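Local coordinates for protein glycerate kinase, putative (Thermotoga maritima, PDB 2B8N) that catalyses the ATP-dependent phosphorylation of D-glycerate to 2-phosphoglycerate, a step in serine degradation, with magnesium as cofactor, at residues 60-65 and 90-95; 52-57 and 74-79. All blocks are in the same frame, centred on the assembly; numbering follows the deposited sequence.

Both contacts belong to the domain built around a six-stranded parallel sheet, and their centres lie about 10 Å apart. Interaction 2 pairs strand 52-57 with the start of strand 76-84; interaction 1 packs the first turn of helix 61-72, which connects those strands, against the loop leading into edge strand 96-100. Along the chain the segments alternate: 52-57, 60-65, 74-79, 90-95. They also touch directly. Lys74 NZ forms a salt bridge with Asp93 OD2, Lys78 NZ probably donates a hydrogen bond to Asp94 O, and Ala61 packs against Ala56. Strand pair, crossover helix and edge loop thus form the side of the sheet that ends in strand 96-100, next to which come strands 76-84 and 52-57.

Interaction 1 of 2, residues 60-65 and 90-95; sequences AAWRMA and GPIDDF
Trp62 carries this contact, reaching from the first turn of helix 61-72 to the 90-95 loop. Its CB does not aim at the loop; CG stands anti to the backbone N (chi1 -165°), and chi2 near 94° turns the indole so that its nitrogen edge faces Gly90. Along that ring, CD1 and CD2 both lie near Ile92 CD1. NE1 donates a hydrogen bond to Gly90 O at 2.7 Å, moderately bent (151° at the hydrogen); the oxygen sits close to the indole plane and accepts on a lone pair in its own carbonyl plane. CE2, the next atom after NE1, has Ile92 CD1 over it at 3.6 Å. Farther round, CZ2 approaches Ile92 CG1 and, at the ring edge, the carbonyl O of Pro91, each at 3.7 Å. The ring is therefore gripped at its edge by backbone and on one face by a methyl, Ile92 CD1 making a CH-pi contact over the five-membered ring. The loop joins strand 76-84 to edge strand 96-100 of the parallel sheet, and a type II' turn from Ile92 to Phe95, closed by Phe95 N to Ile92 O, reverses it; Ile92 and Phe95, at its two ends, both point toward the helix. An alanine in place of Trp62 would remove both the N-H that Gly90 O accepts and the face that Ile92 CD1 lies on, and would probably loosen the loop against the helix. One turn on, Ala65 CB meets Ile92 CD1 at 4.1 Å, while Ala65 O lies at the edge of the Phe95 ring, which also meets Tyr69.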
loop_
_atom_site.group_PDB
_atom_site.type_symbol
_atom_site.label_atom_id
_atom_site.label_comp_id
_atom_site.label_asym_id
_atom_site.label_seq_id
_atom_site.Cartn_x
_atom_site.Cartn_y
_atom_site.Cartn_z
ATOM N N ALA A 60 -0.200 8.842 4.363
ATOM C CA ALA A 60 0.224 8.790 5.763
ATOM C C ALA A 60 1.258 9.878 6.114
ATOM O O ALA A 60 1.989 9.756 7.124
ATOM C CB ALA A 60 0.814 7.428 6.061
ATOM N N ALA A 61 1.317 10.930 5.299
ATOM C CA ALA A 61 2.407 11.897 5.429
ATOM C C ALA A 61 2.351 12.594 6.767
ATOM O O ALA A 61 3.380 12.758 7.405
ATOM C CB ALA A 61 2.407 12.908 4.290
ATOM N N TRP A 62 1.150 12.985 7.192
ATOM C CA TRP A 62 1.004 13.797 8.380
ATOM C C TRP A 62 1.447 13.039 9.639
ATOM O O TRP A 62 2.148 13.606 10.483
ATOM C CB TRP A 62 -0.417 14.335 8.506
ATOM C CG TRP A 62 -0.513 15.444 9.487
ATOM C CD1 TRP A 62 -0.441 16.791 9.226
ATOM C CD2 TRP A 62 -0.674 15.321 10.906
ATOM N NE1 TRP A 62 -0.558 17.509 10.401
ATOM C CE2 TRP A 62 -0.692 16.628 11.444
ATOM C CE3 TRP A 62 -0.803 14.232 11.775
ATOM C CZ2 TRP A 62 -0.843 16.866 12.804
ATOM C CZ3 TRP A 62 -0.930 14.471 13.135
ATOM C CH2 TRP A 62 -0.956 15.770 13.636
ATOM N N ARG A 63 1.072 11.770 9.781
ATOM C CA ARG A 63 1.445 11.056 11.011
ATOM C C ARG A 63 2.924 10.644 11.022
ATOM O O ARG A 63 3.579 10.641 12.073
ATOM C CB ARG A 63 0.525 9.869 11.289
ATOM C CG ARG A 63 -0.937 10.290 11.420
ATOM C CD ARG A 63 -1.587 9.963 12.766
ATOM N NE ARG A 63 -1.779 11.154 13.617
ATOM C CZ ARG A 63 -2.639 11.248 14.643
ATOM N NH1 ARG A 63 -3.404 10.232 14.992
ATOM N NH2 ARG A 63 -2.735 12.379 15.336
HETATM N N MSE A 64 3.460 10.325 9.849
HETATM C CA MSE A 64 4.884 10.029 9.725
HETATM C C MSE A 64 5.724 11.275 10.059
HETATM O O MSE A 64 6.754 11.160 10.731
HETATM C CB MSE A 64 5.211 9.538 8.326
HETATM C CG MSE A 64 4.601 8.207 7.962
HETATM SE SE MSE A 64 5.206 7.602 6.188
HETATM C CE MSE A 64 7.119 7.235 6.496
ATOM N N ALA A 65 5.287 12.455 9.605
ATOM C CA ALA A 65 6.005 13.692 9.913
ATOM C C ALA A 65 5.967 13.958 11.422
ATOM O O ALA A 65 6.997 14.165 12.038
ATOM C CB ALA A 65 5.415 14.873 9.159
ATOM N N GLY A 90 -3.759 19.107 11.288
ATOM C CA GLY A 90 -3.360 20.375 11.917
ATOM C C GLY A 90 -1.876 20.689 11.895
ATOM O O GLY A 90 -1.124 20.023 11.200
ATOM N N PRO A 91 -1.453 21.720 12.660
ATOM C CA PRO A 91 -0.046 22.118 12.753
ATOM C C PRO A 91 0.897 21.031 13.265
ATOM O O PRO A 91 0.486 20.152 14.025
ATOM C CB PRO A 91 -0.069 23.284 13.772
ATOM C CG PRO A 91 -1.458 23.797 13.745
ATOM C CD PRO A 91 -2.316 22.594 13.485
ATOM N N ILE A 92 2.148 21.100 12.830
ATOM C CA ILE A 92 3.233 20.364 13.459
ATOM C C ILE A 92 4.383 21.352 13.654
ATOM O O ILE A 92 5.142 21.635 12.728
ATOM C CB ILE A 92 3.693 19.157 12.614
ATOM C CG1 ILE A 92 2.491 18.319 12.188
ATOM C CG2 ILE A 92 4.686 18.299 13.399
ATOM C CD1 ILE A 92 2.859 17.035 11.440
ATOM N N ASP A 93 4.517 21.870 14.867
ATOM C CA ASP A 93 5.441 22.966 15.112
ATOM C C ASP A 93 5.223 24.019 13.983
ATOM O O ASP A 93 4.119 24.604 13.893
ATOM C CB ASP A 93 6.886 22.439 15.236
ATOM C CG ASP A 93 7.888 23.502 15.769
ATOM O OD1 ASP A 93 7.544 24.278 16.705
ATOM O OD2 ASP A 93 9.034 23.549 15.247
ATOM N N ASP A 94 6.241 24.209 13.121
ATOM C CA ASP A 94 6.265 25.219 12.037
ATOM C C ASP A 94 6.404 24.576 10.650
ATOM O O ASP A 94 6.750 25.256 9.673
ATOM C CB ASP A 94 7.442 26.188 12.255
ATOM C CG ASP A 94 8.811 25.505 12.125
ATOM N N PHE A 95 6.142 23.269 10.561
ATOM C CA PHE A 95 6.186 22.577 9.288
ATOM C C PHE A 95 5.097 23.174 8.443
ATOM O O PHE A 95 4.103 23.666 8.955
ATOM C CB PHE A 95 5.889 21.099 9.437
ATOM C CG PHE A 95 6.943 20.305 10.147
ATOM C CD1 PHE A 95 8.055 20.896 10.725
ATOM C CD2 PHE A 95 6.785 18.922 10.266
ATOM C CE1 PHE A 95 9.010 20.114 11.385
ATOM C CE2 PHE A 95 7.712 18.142 10.936
ATOM C CZ PHE A 95 8.826 18.733 11.493
#

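Interaction 2 of 2, residues 52-57 and 74-79; sequences VILVAV and KKIRKG
Val52 opens the strand with bonds in both directions: its N donates to Lys75 O and its O accepts from Arg77 N, both at 2.9 Å and nearly straight, each running almost along the C=O axis. The same Val52 O also receives a CA-H...O contact from Ile76 CA. With CG1 anti to the backbone N, Val52 crosses Ile76 obliquely, CG1 to CG1 at 3.9 Å. Ile53 points to the other face of the sheet, the side of Lys78, and turns its own N-H and C=O to strand 128-133. At Leu54 the pairing resumes, N donating to Lys78 O at 2.9 Å, while Leu54 O takes a CA-H...O contact from Gly79 CA (3.3 Å). Its side chain, CG again anti to N, brings CD1 to 3.6 Å from Ile76 CD1, so Ile76 touches both Val52 and Leu54, the two that pack against helix 61-72, and itself meets Phe95. From Val52 to Leu54 is two residues, but from Ile76 to Gly79 is three: Arg77, with helix-like backbone angles (-91°, -31°), is the extra residue of a beta bulge. The pairing runs on past the segment, Leu54 also bonding through its backbone to Val80, and Val55 lies on the face covered by helix 107-120. Strand 52-57, helix 61-72 and strand 76-84 form a beta-alpha-beta crossover within a parallel sheet of strand order 3-2-1-4-5-6, the order of Rossmann-like domains.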
loop_
_atom_site.group_PDB
_atom_site.type_symbol
_atom_site.label_atom_id
_atom_site.label_comp_id
_atom_site.label_asym_id
_atom_site.label_seq_id
_atom_site.Cartn_x
_atom_site.Cartn_y
_atom_site.Cartn_z
ATOM N N VAL A 52 18.496 18.257 9.242
ATOM C CA VAL A 52 17.449 17.579 8.478
ATOM C C VAL A 52 16.437 18.583 7.894
ATOM O O VAL A 52 15.979 19.501 8.583
ATOM C CB VAL A 52 16.717 16.468 9.377
ATOM C CG1 VAL A 52 15.601 15.776 8.637
ATOM C CG2 VAL A 52 17.712 15.421 9.919
ATOM N N ILE A 53 16.155 18.429 6.601
ATOM C CA ILE A 53 14.990 19.009 5.965
ATOM C C ILE A 53 14.043 17.838 5.750
ATOM O O ILE A 53 14.374 16.884 5.076
ATOM C CB ILE A 53 15.329 19.703 4.621
ATOM C CG1 ILE A 53 16.120 21.004 4.867
ATOM C CG2 ILE A 53 14.042 20.030 3.840
ATOM C CD1 ILE A 53 17.513 20.818 5.399
ATOM N N LEU A 54 12.864 17.922 6.343
ATOM C CA LEU A 54 11.895 16.827 6.321
ATOM C C LEU A 54 10.881 17.104 5.211
ATOM O O LEU A 54 10.276 18.197 5.163
ATOM C CB LEU A 54 11.220 16.692 7.696
ATOM C CG LEU A 54 10.040 15.733 7.930
ATOM C CD1 LEU A 54 9.860 15.467 9.448
ATOM C CD2 LEU A 54 8.727 16.252 7.298
ATOM N N VAL A 55 10.750 16.126 4.307
ATOM C CA VAL A 55 9.758 16.137 3.244
ATOM C C VAL A 55 8.923 14.849 3.338
ATOM O O VAL A 55 9.448 13.724 3.182
ATOM C CB VAL A 55 10.420 16.245 1.859
ATOM C CG1 VAL A 55 9.361 16.180 0.744
ATOM C CG2 VAL A 55 11.220 17.549 1.743
ATOM N N ALA A 56 7.622 15.019 3.594
ATOM C CA ALA A 56 6.726 13.879 3.806
ATOM C C ALA A 56 5.621 13.993 2.803
ATOM O O ALA A 56 4.932 15.018 2.768
ATOM C CB ALA A 56 6.173 13.846 5.225
ATOM N N VAL A 57 5.480 12.939 1.985
ATOM C CA VAL A 57 4.500 12.876 0.899
ATOM C C VAL A 57 3.797 11.534 0.963
ATOM O O VAL A 57 4.441 10.501 1.041
ATOM C CB VAL A 57 5.173 13.038 -0.483
ATOM C CG1 VAL A 57 4.215 12.682 -1.609
ATOM C CG2 VAL A 57 5.630 14.432 -0.662
ATOM N N LYS A 74 14.405 19.996 16.996
ATOM C CA LYS A 74 15.016 21.142 16.286
ATOM C C LYS A 74 16.195 20.798 15.339
ATOM O O LYS A 74 16.721 21.687 14.658
ATOM C CB LYS A 74 15.394 22.254 17.271
ATOM C CG LYS A 74 14.151 22.924 17.893
ATOM C CD LYS A 74 13.462 23.904 16.914
ATOM C CE LYS A 74 11.923 23.784 16.908
ATOM N NZ LYS A 74 11.481 22.605 16.107
ATOM N N LYS A 75 16.580 19.515 15.290
ATOM C CA LYS A 75 17.487 19.005 14.268
ATOM C C LYS A 75 16.817 19.056 12.914
ATOM O O LYS A 75 17.508 19.005 11.896
ATOM C CB LYS A 75 17.886 17.554 14.541
ATOM C CG LYS A 75 18.648 17.344 15.814
ATOM C CD LYS A 75 18.711 15.873 16.144
ATOM C CE LYS A 75 19.866 15.595 17.053
ATOM N NZ LYS A 75 19.602 14.384 17.822
ATOM N N ILE A 76 15.480 19.090 12.894
ATOM C CA ILE A 76 14.753 19.465 11.686
ATOM C C ILE A 76 14.687 20.999 11.616
ATOM O O ILE A 76 14.169 21.676 12.514
ATOM C CB ILE A 76 13.325 18.885 11.598
ATOM C CG1 ILE A 76 13.335 17.351 11.452
ATOM C CG2 ILE A 76 12.559 19.512 10.397
ATOM C CD1 ILE A 76 12.080 16.693 12.041
ATOM N N ARG A 77 15.222 21.515 10.516
ATOM C CA ARG A 77 15.316 22.932 10.267
ATOM C C ARG A 77 14.088 23.434 9.524
ATOM O O ARG A 77 13.692 24.569 9.703
ATOM C CB ARG A 77 16.586 23.183 9.484
ATOM C CG ARG A 77 17.767 22.675 10.275
ATOM C CD ARG A 77 19.088 22.958 9.645
ATOM N NE ARG A 77 20.103 23.009 10.684
ATOM C CZ ARG A 77 21.316 23.529 10.542
ATOM N NH1 ARG A 77 21.707 24.051 9.381
ATOM N NH2 ARG A 77 22.146 23.526 11.581
ATOM N N LYS A 78 13.495 22.572 8.700
ATOM C CA LYS A 78 12.301 22.890 7.927
ATOM C C LYS A 78 11.556 21.583 7.653
ATOM O O LYS A 78 12.175 20.550 7.401
ATOM C CB LYS A 78 12.657 23.574 6.598
ATOM C CG LYS A 78 11.922 24.912 6.370
ATOM C CD LYS A 78 10.405 24.734 6.161
ATOM C CE LYS A 78 9.551 25.520 7.208
ATOM N NZ LYS A 78 9.239 24.729 8.469
ATOM N N GLY A 79 10.233 21.636 7.729
ATOM C CA GLY A 79 9.392 20.495 7.412
ATOM C C GLY A 79 8.235 20.883 6.504
ATOM O O GLY A 79 7.664 21.986 6.607
#